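Local coordinates for protein dihydroorotate dehydrogenase (Schistosoma mansoni, PDB 6UY4) that probably oxidises (S)-dihydroorotate to orotate with a quinone as electron acceptor, a step of de novo pyrimidine synthesis, using bound flavin mononucleotide, at residues T38-V43 with I128-E133; A90-D95 with T355-Q360; G332-S335 with D339-S342. One frame throughout, in Å; residues are numbered along the deposited sequence.

Contact 1. Residues T38-V43 with I128-E133; sequences TARLLV and IFRWTE. With QLA (2-[(4-fluorophenyl)amino]-3-hydroxynaphthalene-1,4-dione), chain B.
Arg40 lays the aliphatic part of its side chain over one face of the Arg130 guanidinium, its CG sitting 3.8 Å above the plane and over the centre of the group. The two side chains pass each other at a slant, and their CD methylenes approach to 3.6 Å. A bend at chi3 (-63°) then turns the Arg40 head group aside: the two guanidinium planes stand 59° apart and Arg40 NE stays 5.2 Å from Arg130 NE, so methylene, not charge, covers Arg130. Thr132, arriving from the opposite direction, places its CG2 over a face of the Arg40 guanidinium, 3.9 Å from Arg40 NH2. Arg130 itself runs out extended from CG to NE, which carries its head group from strand 128-131 to the end of helix 29-42. There its N-H groups are shared between two acceptors lying near the guanidinium plane. NH1 of Arg130 bonds to the carbonyl O of Val43 at 3.2 Å, joined by a weak bond from NH2; Val43 is the first residue to leave helical geometry. The same NH1 donates to O3 of the naphthoquinone QLA at 3.0 Å, and Arg130 NE reaches that O3 at 3.2 Å. These bonds, with the Arg40 methylenes above, should fix the rotation of the guanidinium, while its positive charge may polarise the quinone carbonyl. Ile128 adds a methyl, CG2, against the fused ring of QLA. Ser53 and His50 of helix 46-58 bind the inhibitor as well, and Tyr359 packs against Arg40, Arg130 and Thr132. N-terminal helices set against the barrel domain, with an arginine of that domain holding the inhibitor, are characteristic of the tunnel-like, presumed quinone site of class 2 dihydroorotate dehydrogenases.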
loop_
_atom_site.group_PDB
_atom_site.type_symbol
_atom_site.label_atom_id
_atom_site.label_comp_id
_atom_site.label_asym_id
_atom_site.label_seq_id
_atom_site.Cartn_x
_atom_site.Cartn_y
_atom_site.Cartn_z
ATOM N N THR A 38 11.043 -20.569 11.070
ATOM C CA THR A 38 10.851 -21.954 10.651
ATOM C C THR A 38 10.013 -22.031 9.381
ATOM O O THR A 38 10.272 -22.870 8.509
ATOM C CB THR A 38 10.195 -22.763 11.769
ATOM O OG1 THR A 38 8.951 -22.155 12.139
ATOM C CG2 THR A 38 11.107 -22.832 12.984
ATOM N N ALA A 39 9.005 -21.166 9.261
ATOM C CA ALA A 39 8.187 -21.144 8.052
ATOM C C ALA A 39 9.014 -20.740 6.837
ATOM O O ALA A 39 8.855 -21.311 5.752
ATOM C CB ALA A 39 7.002 -20.198 8.238
ATOM N N ARG A 40 9.904 -19.757 7.002
ATOM C CA ARG A 40 10.783 -19.367 5.906
ATOM C C ARG A 40 11.759 -20.480 5.549
ATOM O O ARG A 40 12.179 -20.589 4.391
ATOM C CB ARG A 40 11.542 -18.089 6.261
ATOM C CG ARG A 40 10.654 -16.871 6.452
ATOM C CD ARG A 40 11.475 -15.593 6.520
ATOM N NE ARG A 40 12.382 -15.575 7.664
ATOM C CZ ARG A 40 12.101 -15.003 8.830
ATOM N NH1 ARG A 40 10.933 -14.402 9.011
ATOM N NH2 ARG A 40 12.987 -15.032 9.816
ATOM N N LEU A 41 12.136 -21.309 6.525
ATOM C CA LEU A 41 12.976 -22.464 6.225
ATOM C C LEU A 41 12.205 -23.505 5.424
ATOM O O LEU A 41 12.762 -24.137 4.518
ATOM C CB LEU A 41 13.515 -23.072 7.519
ATOM N N LEU A 42 10.922 -23.691 5.740
ATOM C CA LEU A 42 10.099 -24.645 5.004
ATOM C C LEU A 42 9.748 -24.111 3.620
ATOM O O LEU A 42 10.107 -24.709 2.599
ATOM C CB LEU A 42 8.831 -24.961 5.799
ATOM C CG LEU A 42 9.028 -25.604 7.173
ATOM C CD1 LEU A 42 7.688 -25.809 7.865
ATOM C CD2 LEU A 42 9.775 -26.921 7.043
ATOM N N VAL A 43 9.043 -22.983 3.568
ATOM C CA VAL A 43 8.646 -22.365 2.307
ATOM C C VAL A 43 9.743 -21.375 1.926
ATOM O O VAL A 43 9.773 -20.242 2.412
ATOM C CB VAL A 43 7.280 -21.685 2.412
ATOM C CG1 VAL A 43 6.835 -21.182 1.049
ATOM C CG2 VAL A 43 6.255 -22.644 2.998
ATOM N N ILE A 128 9.491 -12.270 -6.134
ATOM C CA ILE A 128 9.515 -11.821 -4.746
ATOM C C ILE A 128 10.725 -12.444 -4.066
ATOM O O ILE A 128 10.945 -13.655 -4.169
ATOM C CB ILE A 128 8.222 -12.197 -3.995
ATOM C CG1 ILE A 128 7.030 -11.405 -4.535
ATOM C CG2 ILE A 128 8.385 -11.957 -2.511
ATOM C CD1 ILE A 128 5.725 -11.726 -3.843
ATOM N N PHE A 129 11.509 -11.622 -3.370
ATOM C CA PHE A 129 12.739 -12.080 -2.737
ATOM C C PHE A 129 12.856 -11.469 -1.350
ATOM O O PHE A 129 12.638 -10.267 -1.178
ATOM C CB PHE A 129 13.962 -11.710 -3.584
ATOM C CG PHE A 129 13.842 -12.111 -5.027
ATOM C CD1 PHE A 129 14.204 -13.382 -5.437
ATOM C CD2 PHE A 129 13.362 -11.218 -5.971
ATOM C CE1 PHE A 129 14.091 -13.755 -6.763
ATOM C CE2 PHE A 129 13.246 -11.585 -7.298
ATOM C CZ PHE A 129 13.612 -12.855 -7.694
ATOM N N ARG A 130 13.203 -12.297 -0.368
ATOM C CA ARG A 130 13.382 -11.838 1.002
ATOM C C ARG A 130 14.811 -11.360 1.220
ATOM O O ARG A 130 15.764 -11.964 0.722
ATOM C CB ARG A 130 13.069 -12.954 2.001
ATOM C CG ARG A 130 11.690 -13.575 1.880
ATOM C CD ARG A 130 11.426 -14.483 3.072
ATOM N NE ARG A 130 10.184 -15.241 2.947
ATOM C CZ ARG A 130 10.121 -16.520 2.595
ATOM N NH1 ARG A 130 8.947 -17.130 2.508
ATOM N NH2 ARG A 130 11.235 -17.192 2.333
ATOM N N TRP A 131 14.952 -10.273 1.976
ATOM C CA TRP A 131 16.247 -9.783 2.448
ATOM C C TRP A 131 16.168 -9.752 3.970
ATOM O O TRP A 131 16.031 -8.690 4.581
ATOM C CB TRP A 131 16.584 -8.407 1.858
ATOM C CG TRP A 131 18.019 -8.004 2.050
ATOM C CD1 TRP A 131 18.997 -8.724 2.670
ATOM C CD2 TRP A 131 18.635 -6.786 1.612
ATOM N NE1 TRP A 131 20.183 -8.030 2.648
ATOM C CE2 TRP A 131 19.987 -6.837 2.004
ATOM C CE3 TRP A 131 18.174 -5.657 0.927
ATOM C CZ2 TRP A 131 20.883 -5.804 1.735
ATOM C CZ3 TRP A 131 19.065 -4.633 0.661
ATOM C CH2 TRP A 131 20.404 -4.713 1.064
ATOM N N THR A 132 16.257 -10.937 4.580
ATOM C CA THR A 132 16.026 -11.067 6.015
ATOM C C THR A 132 17.097 -10.357 6.836
ATOM O O THR A 132 16.825 -9.930 7.965
ATOM C CB THR A 132 15.959 -12.547 6.398
ATOM O OG1 THR A 132 15.148 -13.249 5.447
ATOM C CG2 THR A 132 15.358 -12.720 7.785
ATOM N N GLU A 133 18.307 -10.212 6.289
ATOM C CA GLU A 133 19.379 -9.552 7.029
ATOM C C GLU A 133 19.031 -8.107 7.361
ATOM O O GLU A 133 19.546 -7.555 8.341
ATOM C CB GLU A 133 20.682 -9.613 6.229
HETATM C C1 QLA B . 4.001 -12.945 2.537
HETATM O O1 QLA B . 3.036 -12.329 2.116
HETATM C C2 QLA B . 3.791 -13.956 3.617
HETATM O O2 QLA B . 2.535 -14.170 3.982
HETATM C C3 QLA B . 4.901 -14.613 4.200
HETATM O O3 QLA B . 7.214 -15.165 4.006
HETATM C C4 QLA B . 3.865 -15.083 6.411
HETATM C C5 QLA B . 3.595 -13.774 6.784
HETATM C C6 QLA B . 2.741 -13.502 7.840
HETATM C C7 QLA B . 2.160 -14.552 8.494
HETATM C C8 QLA B . 2.390 -15.855 8.150
HETATM C C9 QLA B . 3.247 -16.120 7.094
HETATM C C10 QLA B . 6.262 -14.463 3.575
HETATM C C11 QLA B . 6.444 -13.464 2.505
HETATM C C12 QLA B . 7.716 -13.245 1.992
HETATM C C13 QLA B . 7.909 -12.310 0.996
HETATM C C14 QLA B . 6.833 -11.584 0.500
HETATM C C15 QLA B . 5.566 -11.793 1.001
HETATM C C16 QLA B . 5.362 -12.732 2.009
HETATM F F1 QLA B . 1.319 -14.288 9.530
HETATM N N1 QLA B . 4.734 -15.353 5.315
#

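Contact 2. Residues A90-D95 with T355-Q360; sequences AGFDKD and TSFVYQ. With FMN (flavin mononucleotide), chain G; QLA (2-[(4-fluorophenyl)amino]-3-hydroxynaphthalene-1,4-dione), chain B.
An offset edge-to-face pair of buried phenylalanines joins the loop after strand 86-88, the first of the barrel, to helix 355-360, which follows the last strand. Phe357 turns its edge toward the face of Phe92: the ring centroids are 5.1 Å apart and the planes stand at 86°. The touching atoms are Phe92 CZ and Phe357 CE1, 3.4 Å apart. In both residues CG lies anti to the backbone N (chi1 -166° and -179°), which sets each ring beside its own carbonyl carbon and points the two at each other between loop and helix; Leu102 of helix 99-105 packs on both. The pair also borders the inhibitor QLA, whose O1 lies 3.3 Å from Phe92 CE2, while both methyls of Val358 lie against the fused quinone rings. The same two segments hold the flavin. Gly91 CA lies 3.2 Å from FMN N5, and the FMN O2' hydroxyl donates to Ala90 O. At the other end Thr355 grips phosphate oxygen O3P twice, through its N at 2.9 Å and its OG1 at 3.1 Å. The aromatic pair thus forms part of the wall of the presumed quinone tunnel at the C-terminal mouth of this beta/alpha barrel.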
loop_
_atom_site.group_PDB
_atom_site.type_symbol
_atom_site.label_atom_id
_atom_site.label_comp_id
_atom_site.label_asym_id
_atom_site.label_seq_id
_atom_site.Cartn_x
_atom_site.Cartn_y
_atom_site.Cartn_z
ATOM N N ALA A 90 -1.480 -1.667 0.384
ATOM C CA ALA A 90 -1.922 -2.408 -0.786
ATOM C C ALA A 90 -0.873 -3.435 -1.202
ATOM O O ALA A 90 0.309 -3.333 -0.863
ATOM C CB ALA A 90 -2.214 -1.457 -1.946
ATOM N N GLY A 91 -1.326 -4.441 -1.948
ATOM C CA GLY A 91 -0.464 -5.468 -2.481
ATOM C C GLY A 91 -0.513 -6.790 -1.745
ATOM O O GLY A 91 -0.060 -7.801 -2.288
ATOM N N PHE A 92 -1.039 -6.810 -0.521
ATOM C CA PHE A 92 -1.153 -8.060 0.221
ATOM C C PHE A 92 -2.442 -8.787 -0.150
ATOM O O PHE A 92 -2.409 -9.926 -0.624
ATOM C CB PHE A 92 -1.090 -7.790 1.728
ATOM C CG PHE A 92 -0.863 -9.023 2.551
ATOM C CD1 PHE A 92 -1.934 -9.756 3.036
ATOM C CD2 PHE A 92 0.422 -9.456 2.835
ATOM C CE1 PHE A 92 -1.728 -10.894 3.791
ATOM C CE2 PHE A 92 0.635 -10.592 3.590
ATOM C CZ PHE A 92 -0.442 -11.313 4.068
ATOM N N ASP A 93 -3.582 -8.134 0.058
ATOM C CA ASP A 93 -4.870 -8.668 -0.379
ATOM C C ASP A 93 -5.207 -8.078 -1.750
ATOM O O ASP A 93 -6.072 -7.216 -1.908
ATOM C CB ASP A 93 -5.949 -8.368 0.653
ATOM C CG ASP A 93 -7.204 -9.184 0.433
ATOM O OD1 ASP A 93 -7.166 -10.116 -0.398
ATOM O OD2 ASP A 93 -8.225 -8.891 1.089
ATOM N N LYS A 94 -4.476 -8.566 -2.757
ATOM C CA LYS A 94 -4.625 -8.044 -4.112
ATOM C C LYS A 94 -6.020 -8.291 -4.667
ATOM O O LYS A 94 -6.515 -7.496 -5.474
ATOM C CB LYS A 94 -3.585 -8.675 -5.039
ATOM C CG LYS A 94 -2.142 -8.354 -4.697
ATOM C CD LYS A 94 -1.193 -9.192 -5.545
ATOM C CE LYS A 94 0.256 -8.789 -5.334
ATOM N NZ LYS A 94 0.514 -7.394 -5.788
ATOM N N ASP A 95 -6.668 -9.380 -4.254
ATOM C CA ASP A 95 -7.932 -9.805 -4.841
ATOM C C ASP A 95 -9.099 -9.722 -3.864
ATOM O O ASP A 95 -10.203 -10.165 -4.197
ATOM C CB ASP A 95 -7.798 -11.229 -5.382
ATOM C CG ASP A 95 -6.574 -11.405 -6.260
ATOM O OD1 ASP A 95 -6.266 -10.482 -7.043
ATOM O OD2 ASP A 95 -5.915 -12.462 -6.160
ATOM N N THR A 355 5.882 -5.026 4.880
ATOM C CA THR A 355 7.035 -5.899 5.075
ATOM C C THR A 355 7.169 -6.333 6.528
ATOM O O THR A 355 7.476 -7.499 6.806
ATOM C CB THR A 355 8.307 -5.198 4.602
ATOM O OG1 THR A 355 8.174 -4.844 3.220
ATOM C CG2 THR A 355 9.510 -6.108 4.770
ATOM N N SER A 356 6.943 -5.416 7.471
ATOM C CA SER A 356 7.004 -5.787 8.879
ATOM C C SER A 356 5.942 -6.812 9.246
ATOM O O SER A 356 6.121 -7.552 10.218
ATOM C CB SER A 356 6.864 -4.549 9.763
ATOM O OG SER A 356 5.673 -3.845 9.466
ATOM N N PHE A 357 4.841 -6.875 8.494
ATOM C CA PHE A 357 3.871 -7.942 8.707
ATOM C C PHE A 357 4.433 -9.294 8.283
ATOM O O PHE A 357 4.045 -10.328 8.836
ATOM C CB PHE A 357 2.578 -7.636 7.951
ATOM C CG PHE A 357 1.509 -8.677 8.127
ATOM C CD1 PHE A 357 1.321 -9.663 7.172
ATOM C CD2 PHE A 357 0.690 -8.668 9.243
ATOM C CE1 PHE A 357 0.339 -10.622 7.329
ATOM C CE2 PHE A 357 -0.294 -9.625 9.404
ATOM C CZ PHE A 357 -0.470 -10.602 8.446
ATOM N N VAL A 358 5.348 -9.305 7.311
ATOM C CA VAL A 358 5.976 -10.554 6.894
ATOM C C VAL A 358 6.938 -11.054 7.965
ATOM O O VAL A 358 6.986 -12.252 8.267
ATOM C CB VAL A 358 6.683 -10.367 5.538
ATOM C CG1 VAL A 358 7.527 -11.586 5.200
ATOM C CG2 VAL A 358 5.668 -10.094 4.441
ATOM N N TYR A 359 7.705 -10.145 8.566
ATOM C CA TYR A 359 8.744 -10.514 9.518
ATOM C C TYR A 359 8.273 -10.524 10.967
ATOM O O TYR A 359 9.004 -11.018 11.832
ATOM C CB TYR A 359 9.941 -9.565 9.384
ATOM C CG TYR A 359 10.705 -9.727 8.088
ATOM C CD1 TYR A 359 11.605 -10.770 7.917
ATOM C CD2 TYR A 359 10.530 -8.834 7.038
ATOM C CE1 TYR A 359 12.308 -10.924 6.736
ATOM C CE2 TYR A 359 11.229 -8.980 5.853
ATOM C CZ TYR A 359 12.116 -10.026 5.708
ATOM O OH TYR A 359 12.813 -10.174 4.531
ATOM N N GLN A 360 7.082 -9.999 11.263
ATOM C CA GLN A 360 6.579 -9.987 12.629
ATOM C C GLN A 360 5.223 -10.659 12.799
ATOM O O GLN A 360 4.821 -10.909 13.942
ATOM C CB GLN A 360 6.494 -8.547 13.160
ATOM C CG GLN A 360 7.818 -7.797 13.112
ATOM C CD GLN A 360 7.753 -6.454 13.810
ATOM O OE1 GLN A 360 6.833 -6.186 14.580
ATOM N NE2 GLN A 360 8.735 -5.599 13.542
HETATM N N1 FMN G . 1.644 -1.010 -3.587
HETATM C C2 FMN G . 0.563 -0.701 -4.388
HETATM O O2 FMN G . 0.131 0.450 -4.421
HETATM N N3 FMN G . -0.037 -1.680 -5.153
HETATM C C4 FMN G . 0.441 -2.974 -5.122
HETATM O O4 FMN G . -0.093 -3.846 -5.805
HETATM C C4A FMN G . 1.530 -3.290 -4.317
HETATM N N5 FMN G . 2.013 -4.581 -4.283
HETATM C C5A FMN G . 3.091 -4.894 -3.481
HETATM C C6 FMN G . 3.571 -6.199 -3.450
HETATM C C7 FMN G . 4.658 -6.522 -2.648
HETATM C C7M FMN G . 5.173 -7.932 -2.619
HETATM C C8 FMN G . 5.266 -5.539 -1.873
HETATM C C8M FMN G . 6.439 -5.885 -1.005
HETATM C C9 FMN G . 4.784 -4.234 -1.907
HETATM C C9A FMN G . 3.696 -3.907 -2.709
HETATM N N10 FMN G . 3.208 -2.611 -2.744
HETATM C C10 FMN G . 2.130 -2.302 -3.549
HETATM C "C1'" FMN G . 3.844 -1.527 -1.926
HETATM C "C2'" FMN G . 3.228 -1.476 -0.534
HETATM O "O2'" FMN G . 1.828 -1.342 -0.634
HETATM C "C3'" FMN G . 3.777 -0.299 0.261
HETATM O "O3'" FMN G . 3.641 0.884 -0.494
HETATM C "C4'" FMN G . 5.243 -0.489 0.639
HETATM O "O4'" FMN G . 5.583 -1.859 0.659
HETATM C "C5'" FMN G . 5.467 0.104 2.020
HETATM O "O5'" FMN G . 6.723 -0.268 2.527
HETATM P P FMN G . 6.779 -1.204 3.833
HETATM O O1P FMN G . 8.227 -1.394 4.212
HETATM O O2P FMN G . 6.008 -0.571 4.967
HETATM O O3P FMN G . 6.179 -2.543 3.490
HETATM C C1 QLA B . 4.001 -12.945 2.537
HETATM O O1 QLA B . 3.036 -12.329 2.116
HETATM C C2 QLA B . 3.791 -13.956 3.617
HETATM O O2 QLA B . 2.535 -14.170 3.982
HETATM C C3 QLA B . 4.901 -14.613 4.200
HETATM O O3 QLA B . 7.214 -15.165 4.006
HETATM C C4 QLA B . 3.865 -15.083 6.411
HETATM C C5 QLA B . 3.595 -13.774 6.784
HETATM C C6 QLA B . 2.741 -13.502 7.840
HETATM C C7 QLA B . 2.160 -14.552 8.494
HETATM C C8 QLA B . 2.390 -15.855 8.150
HETATM C C9 QLA B . 3.247 -16.120 7.094
HETATM C C10 QLA B . 6.262 -14.463 3.575
HETATM C C11 QLA B . 6.444 -13.464 2.505
HETATM C C12 QLA B . 7.716 -13.245 1.992
HETATM C C13 QLA B . 7.909 -12.310 0.996
HETATM C C14 QLA B . 6.833 -11.584 0.500
HETATM C C15 QLA B . 5.566 -11.793 1.001
HETATM C C16 QLA B . 5.362 -12.732 2.009
HETATM F F1 QLA B . 1.319 -14.288 9.530
HETATM N N1 QLA B . 4.734 -15.353 5.315
#

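Contact 3. Residues G332-S335 with D339-S342; sequences GGIS and DALS. With FMN (flavin mononucleotide), chain G.
Gly333, Ile334 and Ser335 lie against Asp339 and Ala340 where the loop after barrel strand 328-331 enters helix 337-346, part of the phosphate-binding site that TIM barrels commonly build after their seventh and eighth strands. Gly332 comes first; its positive phi suits glycine, and without a side chain it brings CA to within 3.3 Å of FMN O5'. Gly333, also at positive phi, turns its backbone N toward the phosphate: the N-H goes to O1P of FMN at 2.9 Å and more weakly to O2P, one donor serving two oxygens. Gly304 N and Thr355 N bind FMN too, so backbone N-H groups from three separate parts of the chain face the cofactor. Ile334 turns the chain from ligand to helix. With CG1 anti to the carbonyl carbon (chi1 -69°) and the chain extended beyond it, the side chain lies alongside the first turns of the helix, and its tip, CD1, rests on Ala340, 4.0 Å from Ala340 CB. Nearer the backbone, Ile334 CA meets Asp339 CB, also at 4.0 Å. Val368 and Ile372 of helix 364-376 also touch Ala340, so its side chain is packed between that helix and Ile334. Ser335, whose CB bond points away from the helix, contributes mainly its backbone N. Asp339, in the first turn of the helix, turns its carboxylate back toward the preceding loop, with Phe308 of helix 305-321 packed against its side chain. The same carboxylate's OD1 also receives a weak bond from Cys336 N, so two successive backbone N-H groups converge on one buried oxygen. The stronger runs 3.3 Å from Ser335 N to Asp339 OD1 at an N-H...O angle of 159°, meeting the oxygen on its anti side and 29° out of the carboxylate plane.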
loop_
_atom_site.group_PDB
_atom_site.type_symbol
_atom_site.label_atom_id
_atom_site.label_comp_id
_atom_site.label_asym_id
_atom_site.label_seq_id
_atom_site.Cartn_x
_atom_site.Cartn_y
_atom_site.Cartn_z
ATOM N N GLY A 332 5.776 2.826 4.593
ATOM C CA GLY A 332 7.146 2.502 4.250
ATOM C C GLY A 332 8.080 2.320 5.426
ATOM O O GLY A 332 8.496 3.296 6.058
ATOM N N GLY A 333 8.423 1.070 5.724
ATOM C CA GLY A 333 9.436 0.784 6.719
ATOM C C GLY A 333 8.995 0.879 8.159
ATOM O O GLY A 333 9.846 0.984 9.047
ATOM N N ILE A 334 7.692 0.844 8.427
ATOM C CA ILE A 334 7.197 0.885 9.799
ATOM C C ILE A 334 7.373 -0.503 10.406
ATOM O O ILE A 334 6.722 -1.461 9.985
ATOM C CB ILE A 334 5.734 1.335 9.860
ATOM C CG1 ILE A 334 5.615 2.810 9.478
ATOM C CG2 ILE A 334 5.162 1.098 11.249
ATOM C CD1 ILE A 334 4.208 3.344 9.576
ATOM N N SER A 335 8.255 -0.612 11.401
ATOM C CA SER A 335 8.478 -1.869 12.101
ATOM C C SER A 335 8.184 -1.811 13.592
ATOM O O SER A 335 8.072 -2.872 14.218
ATOM C CB SER A 335 9.926 -2.346 11.904
ATOM O OG SER A 335 10.185 -2.650 10.545
ATOM N N ASP A 339 8.419 4.418 14.700
ATOM C CA ASP A 339 8.415 4.689 13.267
ATOM C C ASP A 339 7.087 5.293 12.835
ATOM O O ASP A 339 7.053 6.288 12.100
ATOM C CB ASP A 339 8.700 3.411 12.478
ATOM C CG ASP A 339 10.050 2.807 12.804
ATOM O OD1 ASP A 339 10.114 1.578 13.014
ATOM O OD2 ASP A 339 11.043 3.562 12.864
ATOM N N ALA A 340 5.977 4.701 13.282
ATOM C CA ALA A 340 4.665 5.243 12.950
ATOM C C ALA A 340 4.468 6.620 13.569
ATOM O O ALA A 340 3.853 7.502 12.958
ATOM C CB ALA A 340 3.568 4.284 13.408
ATOM N N LEU A 341 4.989 6.826 14.781
ATOM C CA LEU A 341 4.873 8.135 15.415
ATOM C C LEU A 341 5.693 9.182 14.671
ATOM O O LEU A 341 5.294 10.350 14.592
ATOM C CB LEU A 341 5.303 8.052 16.879
ATOM C CG LEU A 341 5.117 9.330 17.697
ATOM C CD1 LEU A 341 3.681 9.820 17.592
ATOM C CD2 LEU A 341 5.503 9.106 19.150
ATOM N N SER A 342 6.843 8.783 14.121
ATOM C CA SER A 342 7.632 9.705 13.310
ATOM C C SER A 342 6.853 10.152 12.079
ATOM O O SER A 342 6.860 11.337 11.726
ATOM C CB SER A 342 8.952 9.051 12.903
ATOM O OG SER A 342 9.711 8.677 14.040
HETATM N N1 FMN G . 1.644 -1.010 -3.587
HETATM C C2 FMN G . 0.563 -0.701 -4.388
HETATM O O2 FMN G . 0.131 0.450 -4.421
HETATM N N3 FMN G . -0.037 -1.680 -5.153
HETATM C C4 FMN G . 0.441 -2.974 -5.122
HETATM O O4 FMN G . -0.093 -3.846 -5.805
HETATM C C4A FMN G . 1.530 -3.290 -4.317
HETATM N N5 FMN G . 2.013 -4.581 -4.283
HETATM C C5A FMN G . 3.091 -4.894 -3.481
HETATM C C6 FMN G . 3.571 -6.199 -3.450
HETATM C C7 FMN G . 4.658 -6.522 -2.648
HETATM C C7M FMN G . 5.173 -7.932 -2.619
HETATM C C8 FMN G . 5.266 -5.539 -1.873
HETATM C C8M FMN G . 6.439 -5.885 -1.005
HETATM C C9 FMN G . 4.784 -4.234 -1.907
HETATM C C9A FMN G . 3.696 -3.907 -2.709
HETATM N N10 FMN G . 3.208 -2.611 -2.744
HETATM C C10 FMN G . 2.130 -2.302 -3.549
HETATM C "C1'" FMN G . 3.844 -1.527 -1.926
HETATM C "C2'" FMN G . 3.228 -1.476 -0.534
HETATM O "O2'" FMN G . 1.828 -1.342 -0.634
HETATM C "C3'" FMN G . 3.777 -0.299 0.261
HETATM O "O3'" FMN G . 3.641 0.884 -0.494
HETATM C "C4'" FMN G . 5.243 -0.489 0.639
HETATM O "O4'" FMN G . 5.583 -1.859 0.659
HETATM C "C5'" FMN G . 5.467 0.104 2.020
HETATM O "O5'" FMN G . 6.723 -0.268 2.527
HETATM P P FMN G . 6.779 -1.204 3.833
HETATM O O1P FMN G . 8.227 -1.394 4.212
HETATM O O2P FMN G . 6.008 -0.571 4.967
HETATM O O3P FMN G . 6.179 -2.543 3.490
#

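Overall arrangement
The three contacts follow the two bound molecules through the enzyme. Contacts 1 and 2, with centres about 14 Å apart, both touch QLA: the first grips one of its carbonyl oxygens, the second lines its fused rings. They meet at Tyr359, whose OH lies 3.3 Å from Trp131 N. Contacts 2 and 3, about 15 Å apart between centres, share FMN and bind its phosphate together. They are joined directly, Ser356 OG lying 2.7 Å from Ile334 O and Gln360 NE2 2.9 Å from Ser335 O, both probable hydrogen bonds. Contacts 1 and 3 do not touch. Helix 355-360 therefore bridges inhibitor pocket and phosphate loop.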